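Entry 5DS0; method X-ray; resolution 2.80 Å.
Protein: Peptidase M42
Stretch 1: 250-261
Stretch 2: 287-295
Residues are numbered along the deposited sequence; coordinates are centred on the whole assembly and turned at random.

Stretch 1 (250-261) HEALTKMGKGPG
Stretch 2 (287-295) QIPLQLSQM

One side chain, that of Gln291, does most of the work of joining these stretches: its terminal amide completes three hydrogen bonds, all to backbone atoms of the 250-261 loop. Gln291 OE1 accepts from Lys255 N at 2.9 Å (N-H...O angle 157°), while Gln291 NE2 donates to Lys255 O at 2.9 Å (156°) and to Gly259 O at 2.8 Å (168°). The amide therefore pairs with both polar backbone groups of Lys255, much as a neighbouring strand would, and spends its second N-H on Gly259. Chi angles of -51° (m), -175° (t) and 68° place it there, and 142 Å² of the residue is covered, out of 605 Å² buried on both sides together.

The loop is shaped to receive this group. Lys255 to Lys258 form a type II turn, closed by a weak bond from Lys258 N to Lys255 O (3.3 Å). Gly257, at phi/psi 98/-8, occupies a conformation in which a CB would jam against the preceding carbonyl O. Lys258 (chi1 -67°, chi2 -81°, both m) lays its CB 3.6 Å from Gln291 CD, so its aliphatic base covers the amide while its end leads away. Thr254 (chi1 55°, p) brings its CA to 3.5 Å from Gln291 OE1.

Gly259, at 110/166, also requires glycine on backbone grounds, and the contact adds a second reason: an ideal CB would lie 2.6 Å from Pro289 O, a clash.

Beyond this point the backbones run parallel. Gly261 and Gln291 form the bridge, CA to CA 4.4 Å, with Gly261 at -104/159 and Gln291 at -101/122. Gln291 N donates to Pro260 O at 2.8 Å (168°); the same oxygen receives a CA-H...O contact from Leu290 CA at 3.4 Å, and Gly261 CA approaches Gln291 O at 3.1 Å in another.

Pro260 (-63/160, C-gamma endo) has no N-H to satisfy and offers an apolar ring. Its CG lies 4.3 Å from Leu290 CD1 and 4.4 Å from Ile288 CG2. Leu290 starts away from the loop at CB, but rotamer t,p (-175°, 69°) brings its end nearer.

At the other end of the contact, Leu253 (-67/-31) points toward the strand. With chi1 -72° (m) and chi2 154° (t), its CD1 packs 3.6 Å from Leu292 O and 4.1 Å from Ser293 CA. Buried Thr254 adds its methyl, CG2 lying 3.7 Å from Ser293 CB; Ser293 (chi1 164°, t) satisfies its hydroxyl elsewhere in the structure.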

# COMPACT_ATOMS: atom_id res chain seq x y z
N HIS C 250 -31.66 1.47 10.38
CA HIS C 250 -31.55 0.54 11.50
C HIS C 250 -30.55 0.91 12.58
O HIS C 250 -30.72 0.52 13.74
CB HIS C 250 -31.30 -0.89 11.00
CG HIS C 250 -30.03 -1.08 10.23
ND1 HIS C 250 -28.82 -1.34 10.84
CD2 HIS C 250 -29.80 -1.09 8.90
CE1 HIS C 250 -27.89 -1.49 9.91
NE2 HIS C 250 -28.45 -1.34 8.72
N GLU C 251 -29.52 1.68 12.23
CA GLU C 251 -28.51 2.13 13.19
C GLU C 251 -28.99 3.31 14.06
O GLU C 251 -28.49 3.51 15.17
CB GLU C 251 -27.23 2.56 12.46
CG GLU C 251 -26.62 1.55 11.47
CD GLU C 251 -25.65 0.57 12.12
OE1 GLU C 251 -25.37 0.75 13.32
OE2 GLU C 251 -25.15 -0.37 11.45
N ALA C 252 -29.94 4.11 13.54
CA ALA C 252 -30.55 5.24 14.28
C ALA C 252 -32.04 5.28 13.97
O ALA C 252 -32.48 5.92 13.03
CB ALA C 252 -29.89 6.55 13.90
N LEU C 253 -32.80 4.55 14.77
CA LEU C 253 -34.22 4.39 14.55
C LEU C 253 -35.04 5.67 14.73
O LEU C 253 -36.07 5.80 14.08
CB LEU C 253 -34.78 3.29 15.47
CG LEU C 253 -34.37 1.86 15.09
CD1 LEU C 253 -34.40 0.95 16.32
CD2 LEU C 253 -35.23 1.31 13.95
N THR C 254 -34.62 6.58 15.62
CA THR C 254 -35.49 7.68 16.02
C THR C 254 -35.45 8.85 15.06
O THR C 254 -34.44 9.11 14.42
CB THR C 254 -35.17 8.21 17.42
OG1 THR C 254 -33.79 8.57 17.50
CG2 THR C 254 -35.45 7.15 18.45
N LYS C 255 -36.59 9.53 14.96
CA LYS C 255 -36.75 10.70 14.12
C LYS C 255 -37.24 11.87 14.95
O LYS C 255 -38.10 11.72 15.81
CB LYS C 255 -37.74 10.41 13.00
CG LYS C 255 -37.32 9.26 12.10
CD LYS C 255 -38.20 9.12 10.87
CE LYS C 255 -37.60 8.19 9.83
NZ LYS C 255 -36.40 8.74 9.15
N MSE C 256 -36.69 13.04 14.69
CA MSE C 256 -37.09 14.23 15.43
C MSE C 256 -38.50 14.55 15.04
O MSE C 256 -38.83 14.62 13.85
CB MSE C 256 -36.15 15.37 15.10
CG MSE C 256 -36.46 16.61 15.92
SE MSE C 256 -35.37 18.13 15.29
CE MSE C 256 -36.26 18.59 13.60
N GLY C 257 -39.35 14.72 16.04
CA GLY C 257 -40.76 15.08 15.82
C GLY C 257 -41.75 13.94 15.85
O GLY C 257 -42.95 14.18 15.84
N LYS C 258 -41.26 12.71 15.91
CA LYS C 258 -42.11 11.52 15.94
C LYS C 258 -42.26 10.94 17.35
O LYS C 258 -42.73 9.82 17.52
CB LYS C 258 -41.55 10.46 15.00
CG LYS C 258 -41.62 10.85 13.54
CD LYS C 258 -43.00 10.58 12.99
CE LYS C 258 -43.44 11.67 12.02
NZ LYS C 258 -44.84 11.42 11.58
N GLY C 259 -41.86 11.71 18.36
CA GLY C 259 -42.15 11.37 19.75
C GLY C 259 -40.93 10.95 20.53
O GLY C 259 -39.90 10.67 19.96
N PRO C 260 -41.04 10.90 21.86
CA PRO C 260 -39.92 10.43 22.66
C PRO C 260 -39.57 8.99 22.34
O PRO C 260 -40.40 8.26 21.79
CB PRO C 260 -40.42 10.54 24.09
CG PRO C 260 -41.90 10.55 23.98
CD PRO C 260 -42.17 11.29 22.71
N GLY C 261 -38.35 8.61 22.67
CA GLY C 261 -37.88 7.27 22.41
C GLY C 261 -37.85 6.45 23.67
O GLY C 261 -37.84 6.97 24.78
N GLN C 287 -52.02 7.71 24.65
CA GLN C 287 -51.90 8.17 23.27
C GLN C 287 -50.69 9.09 23.03
O GLN C 287 -50.74 10.02 22.23
CB GLN C 287 -53.17 8.85 22.83
CG GLN C 287 -54.33 7.90 22.72
CD GLN C 287 -55.52 8.51 22.00
OE1 GLN C 287 -55.70 9.73 21.97
NE2 GLN C 287 -56.30 7.66 21.35
N ILE C 288 -49.58 8.77 23.68
CA ILE C 288 -48.34 9.50 23.48
C ILE C 288 -47.47 8.71 22.52
O ILE C 288 -47.12 7.56 22.81
CB ILE C 288 -47.61 9.68 24.82
CG1 ILE C 288 -48.45 10.58 25.73
CG2 ILE C 288 -46.25 10.29 24.60
CD1 ILE C 288 -48.03 10.57 27.19
N PRO C 289 -47.10 9.31 21.38
CA PRO C 289 -46.26 8.59 20.42
C PRO C 289 -44.91 8.22 21.05
O PRO C 289 -44.34 9.03 21.80
CB PRO C 289 -46.08 9.60 19.29
CG PRO C 289 -46.24 10.93 19.93
CD PRO C 289 -47.26 10.73 21.02
N LEU C 290 -44.42 7.02 20.76
CA LEU C 290 -43.24 6.51 21.42
C LEU C 290 -42.42 5.68 20.44
O LEU C 290 -42.93 4.73 19.86
CB LEU C 290 -43.66 5.65 22.60
CG LEU C 290 -42.53 5.12 23.47
CD1 LEU C 290 -41.86 6.25 24.24
CD2 LEU C 290 -43.05 4.06 24.43
N GLN C 291 -41.15 6.04 20.24
CA GLN C 291 -40.32 5.36 19.25
C GLN C 291 -39.38 4.34 19.90
O GLN C 291 -38.59 4.70 20.75
CB GLN C 291 -39.47 6.37 18.47
CG GLN C 291 -40.25 7.53 17.88
CD GLN C 291 -39.38 8.43 17.03
OE1 GLN C 291 -38.93 8.04 15.96
NE2 GLN C 291 -39.11 9.64 17.51
N LEU C 292 -39.48 3.08 19.50
CA LEU C 292 -38.56 2.08 20.02
C LEU C 292 -37.18 2.34 19.45
O LEU C 292 -37.03 2.49 18.24
CB LEU C 292 -39.03 0.69 19.66
CG LEU C 292 -40.33 0.25 20.33
CD1 LEU C 292 -40.60 -1.21 20.01
CD2 LEU C 292 -40.30 0.46 21.84
N SER C 293 -36.19 2.39 20.33
CA SER C 293 -34.84 2.79 19.97
C SER C 293 -33.80 1.81 20.52
O SER C 293 -34.06 1.05 21.43
CB SER C 293 -34.56 4.17 20.54
OG SER C 293 -33.18 4.46 20.56
N GLN C 294 -32.61 1.85 19.93
CA GLN C 294 -31.52 1.00 20.36
C GLN C 294 -30.20 1.72 20.13
O GLN C 294 -29.97 2.15 19.03
CB GLN C 294 -31.56 -0.31 19.58
CG GLN C 294 -31.34 -1.54 20.43
CD GLN C 294 -31.67 -2.84 19.71
OE1 GLN C 294 -30.80 -3.43 19.06
NE2 GLN C 294 -32.91 -3.31 19.85
N MSE C 295 -29.36 1.86 21.14
CA MSE C 295 -28.06 2.54 20.99
C MSE C 295 -26.95 1.53 21.11
O MSE C 295 -26.38 1.33 22.19
CB MSE C 295 -27.89 3.67 22.00
CG MSE C 295 -29.16 4.51 22.17
SE MSE C 295 -29.05 5.80 23.67
CE MSE C 295 -27.69 5.01 24.87